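Toluene, o-xylene monooxygenase oxygenase subunit (Pseudomonas stutzeri, PDB 2INC) probably serves as a helical, ferritin-like component of the multi-chain oxygenase that hydroxylates toluene and o-xylene. Local coordinates at residues R116-A121 with R167-C172. Sequence-based numbering, arbitrary orientation.
Sequences RFYTPA and RELANC
Leu169 reaches from the last turns of helix 142-172 to the turn linking helices 108-117 and 121-138, about 22 Å from the centre of this largely helical, ferritin-like chain, and one methyl, CD1, makes both contacts with that turn. The nearer partner is Thr119, whose CG2 lies 4.0 Å from Leu169 CD1, the two side chains slanting across one another. Tyr118 is met more loosely: its CD1 is 4.4 Å from Leu169 CD1, and the methyl sits at the ring edge close to the ring plane, so this is not CH-pi packing over a face. With CG anti to its own carbonyl carbon (chi1 -68°), Leu169 extends across a backbone gap of 9.2 Å between Thr119 CA and Leu169 CA. A type I beta turn from Tyr118 to Ala121, with Ala121 N hydrogen-bonded to Tyr118 O at 3.0 Å, carries both partners. The chi1 of 61° at Thr119 separates its branches: CG2 faces the leucine, while OG1 hydrogen-bonds Glu182. Phe178 touches both Thr119 and Leu169, and Leu243 and Leu246 pack on Tyr118. All three touching residues are buried, yet only 73 Å² is covered and no hydrogen bond crosses, which implies a small, purely van der Waals junction between turn and helix.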
ATOM      1  N   ARG B 116      31.293  28.702 -15.068  1.00 32.53           N
ATOM      2  CA  ARG B 116      32.480  28.041 -15.590  1.00 31.55           C
ATOM      3  C   ARG B 116      32.685  26.683 -15.011  1.00 33.15           C
ATOM      4  O   ARG B 116      33.024  25.746 -15.755  1.00 33.05           O
ATOM      5  CB  ARG B 116      33.741  28.869 -15.276  1.00 31.96           C
ATOM      6  CG  ARG B 116      35.018  28.321 -15.928  1.00 30.78           C
ATOM      7  CD  ARG B 116      36.117  29.364 -15.944  1.00 32.91           C
ATOM      8  NE  ARG B 116      37.278  28.763 -16.617  1.00 34.74           N
ATOM      9  CZ  ARG B 116      38.542  29.036 -16.357  1.00 37.20           C
ATOM     10  NH1 ARG B 116      38.866  29.939 -15.413  1.00 38.73           N
ATOM     11  NH2 ARG B 116      39.485  28.399 -17.058  1.00 34.43           N
ATOM     12  N   PHE B 117      32.538  26.593 -13.678  1.00 30.86           N
ATOM     13  CA  PHE B 117      32.903  25.390 -12.943  1.00 31.69           C
ATOM     14  C   PHE B 117      31.766  24.515 -12.460  1.00 32.12           C
ATOM     15  O   PHE B 117      32.026  23.358 -12.072  1.00 30.82           O
ATOM     16  CB  PHE B 117      33.704  25.770 -11.709  1.00 30.59           C
ATOM     17  CG  PHE B 117      35.040  26.381 -12.033  1.00 33.64           C
ATOM     18  CD1 PHE B 117      36.109  25.572 -12.403  1.00 32.44           C
ATOM     19  CD2 PHE B 117      35.207  27.774 -12.028  1.00 33.78           C
ATOM     20  CE1 PHE B 117      37.362  26.142 -12.713  1.00 33.93           C
ATOM     21  CE2 PHE B 117      36.453  28.350 -12.339  1.00 34.10           C
ATOM     22  CZ  PHE B 117      37.546  27.512 -12.663  1.00 32.52           C
ATOM     23  N   TYR B 118      30.546  25.053 -12.447  1.00 31.21           N
ATOM     24  CA  TYR B 118      29.399  24.243 -11.980  1.00 31.34           C
ATOM     25  C   TYR B 118      28.461  23.741 -13.070  1.00 31.52           C
ATOM     26  O   TYR B 118      28.331  22.537 -13.284  1.00 30.92           O
ATOM     27  CB  TYR B 118      28.653  24.999 -10.847  1.00 32.12           C
ATOM     28  CG  TYR B 118      27.386  24.261 -10.433  1.00 33.04           C
ATOM     29  CD1 TYR B 118      26.126  24.776 -10.721  1.00 38.92           C
ATOM     30  CD2 TYR B 118      27.472  23.043  -9.795  1.00 33.59           C
ATOM     31  CE1 TYR B 118      24.964  24.096 -10.367  1.00 37.75           C
ATOM     32  CE2 TYR B 118      26.309  22.340  -9.446  1.00 34.24           C
ATOM     33  CZ  TYR B 118      25.077  22.886  -9.726  1.00 35.33           C
ATOM     34  OH  TYR B 118      23.934  22.202  -9.359  1.00 35.28           O
ATOM     35  N   THR B 119      27.821  24.638 -13.804  1.00 31.17           N
ATOM     36  CA  THR B 119      26.821  24.175 -14.723  1.00 32.79           C
ATOM     37  C   THR B 119      27.302  23.235 -15.863  1.00 33.03           C
ATOM     38  O   THR B 119      26.510  22.354 -16.287  1.00 33.73           O
ATOM     39  CB  THR B 119      25.926  25.298 -15.203  1.00 33.08           C
ATOM     40  OG1 THR B 119      26.728  26.239 -15.857  1.00 35.17           O
ATOM     41  CG2 THR B 119      25.247  25.983 -13.971  1.00 34.36           C
ATOM     42  N   PRO B 120      28.557  23.392 -16.368  1.00 32.99           N
ATOM     43  CA  PRO B 120      28.997  22.431 -17.389  1.00 33.56           C
ATOM     44  C   PRO B 120      29.119  21.013 -16.913  1.00 33.05           C
ATOM     45  O   PRO B 120      29.236  20.108 -17.730  1.00 34.06           O
ATOM     46  CB  PRO B 120      30.380  22.936 -17.822  1.00 31.52           C
ATOM     47  CG  PRO B 120      30.391  24.367 -17.457  1.00 32.41           C
ATOM     48  CD  PRO B 120      29.551  24.485 -16.214  1.00 33.20           C
ATOM     49  N   ALA B 121      29.069  20.799 -15.610  1.00 33.37           N
ATOM     50  CA  ALA B 121      29.079  19.451 -15.077  1.00 33.96           C
ATOM     51  C   ALA B 121      27.875  18.600 -15.562  1.00 34.52           C
ATOM     52  O   ALA B 121      27.911  17.385 -15.392  1.00 33.65           O
ATOM     53  CB  ALA B 121      29.143  19.476 -13.561  1.00 33.56           C
ATOM     54  N   ARG B 167      18.693  26.100 -14.873  1.00 33.34           N
ATOM     55  CA  ARG B 167      17.514  26.937 -15.179  1.00 34.52           C
ATOM     56  C   ARG B 167      17.252  28.016 -14.144  1.00 33.96           C
ATOM     57  O   ARG B 167      16.946  29.156 -14.477  1.00 33.31           O
ATOM     58  CB  ARG B 167      16.247  26.116 -15.226  1.00 35.30           C
ATOM     59  CG  ARG B 167      15.905  25.577 -16.498  1.00 45.50           C
ATOM     60  CD  ARG B 167      14.917  26.523 -17.275  1.00 50.82           C
ATOM     61  NE  ARG B 167      15.684  27.571 -17.841  1.00 47.70           N
ATOM     62  CZ  ARG B 167      16.395  27.546 -18.965  1.00 45.60           C
ATOM     63  NH1 ARG B 167      17.080  28.630 -19.210  1.00 35.04           N
ATOM     64  NH2 ARG B 167      16.431  26.535 -19.833  1.00 40.53           N
ATOM     65  N   GLU B 168      17.318  27.664 -12.880  1.00 34.17           N
ATOM     66  CA  GLU B 168      17.091  28.653 -11.812  1.00 35.51           C
ATOM     67  C   GLU B 168      18.111  29.770 -11.846  1.00 36.55           C
ATOM     68  O   GLU B 168      17.768  30.967 -11.704  1.00 36.97           O
ATOM     69  CB  GLU B 168      17.142  27.979 -10.439  1.00 35.47           C
ATOM     70  CG  GLU B 168      15.956  27.161 -10.131  1.00 38.88           C
ATOM     71  CD  GLU B 168      15.713  27.132  -8.641  1.00 46.33           C
ATOM     72  OE1 GLU B 168      14.600  27.535  -8.199  1.00 50.67           O
ATOM     73  OE2 GLU B 168      16.654  26.743  -7.893  1.00 49.23           O
ATOM     74  N   LEU B 169      19.368  29.399 -12.079  1.00 36.20           N
ATOM     75  CA  LEU B 169      20.430  30.397 -12.335  1.00 35.60           C
ATOM     76  C   LEU B 169      20.200  31.274 -13.554  1.00 37.74           C
ATOM     77  O   LEU B 169      20.345  32.507 -13.452  1.00 37.70           O
ATOM     78  CB  LEU B 169      21.816  29.731 -12.356  1.00 36.62           C
ATOM     79  CG  LEU B 169      22.274  29.193 -10.977  1.00 33.91           C
ATOM     80  CD1 LEU B 169      23.437  28.228 -11.197  1.00 33.29           C
ATOM     81  CD2 LEU B 169      22.688  30.338 -10.018  1.00 35.29           C
ATOM     82  N   ALA B 170      19.823  30.687 -14.693  1.00 37.27           N
ATOM     83  CA  ALA B 170      19.512  31.445 -15.882  1.00 38.90           C
ATOM     84  C   ALA B 170      18.354  32.400 -15.634  1.00 40.74           C
ATOM     85  O   ALA B 170      18.291  33.465 -16.268  1.00 41.88           O
ATOM     86  CB  ALA B 170      19.142  30.536 -16.983  1.00 38.29           C
ATOM     87  N   ASN B 171      17.390  31.996 -14.813  1.00 41.11           N
ATOM     88  CA  ASN B 171      16.260  32.886 -14.549  1.00 41.50           C
ATOM     89  C   ASN B 171      16.764  34.070 -13.732  1.00 42.18           C
ATOM     90  O   ASN B 171      16.365  35.203 -13.981  1.00 43.03           O
ATOM     91  CB  ASN B 171      15.127  32.185 -13.803  1.00 41.24           C
ATOM     92  CG  ASN B 171      14.349  31.241 -14.672  1.00 41.72           C
ATOM     93  OD1 ASN B 171      14.415  31.297 -15.897  1.00 42.10           O
ATOM     94  ND2 ASN B 171      13.574  30.374 -14.041  1.00 40.13           N
ATOM     95  N   CYS B 172      17.622  33.808 -12.751  1.00 42.94           N
ATOM     96  CA  CYS B 172      18.143  34.868 -11.893  1.00 43.04           C
ATOM     97  C   CYS B 172      19.130  35.772 -12.640  1.00 42.42           C
ATOM     98  O   CYS B 172      19.164  36.992 -12.410  1.00 42.40           O
ATOM     99  CB  CYS B 172      18.797  34.257 -10.662  1.00 42.81           C
ATOM    100  SG  CYS B 172      18.981  35.443  -9.274  1.00 48.84           S
TER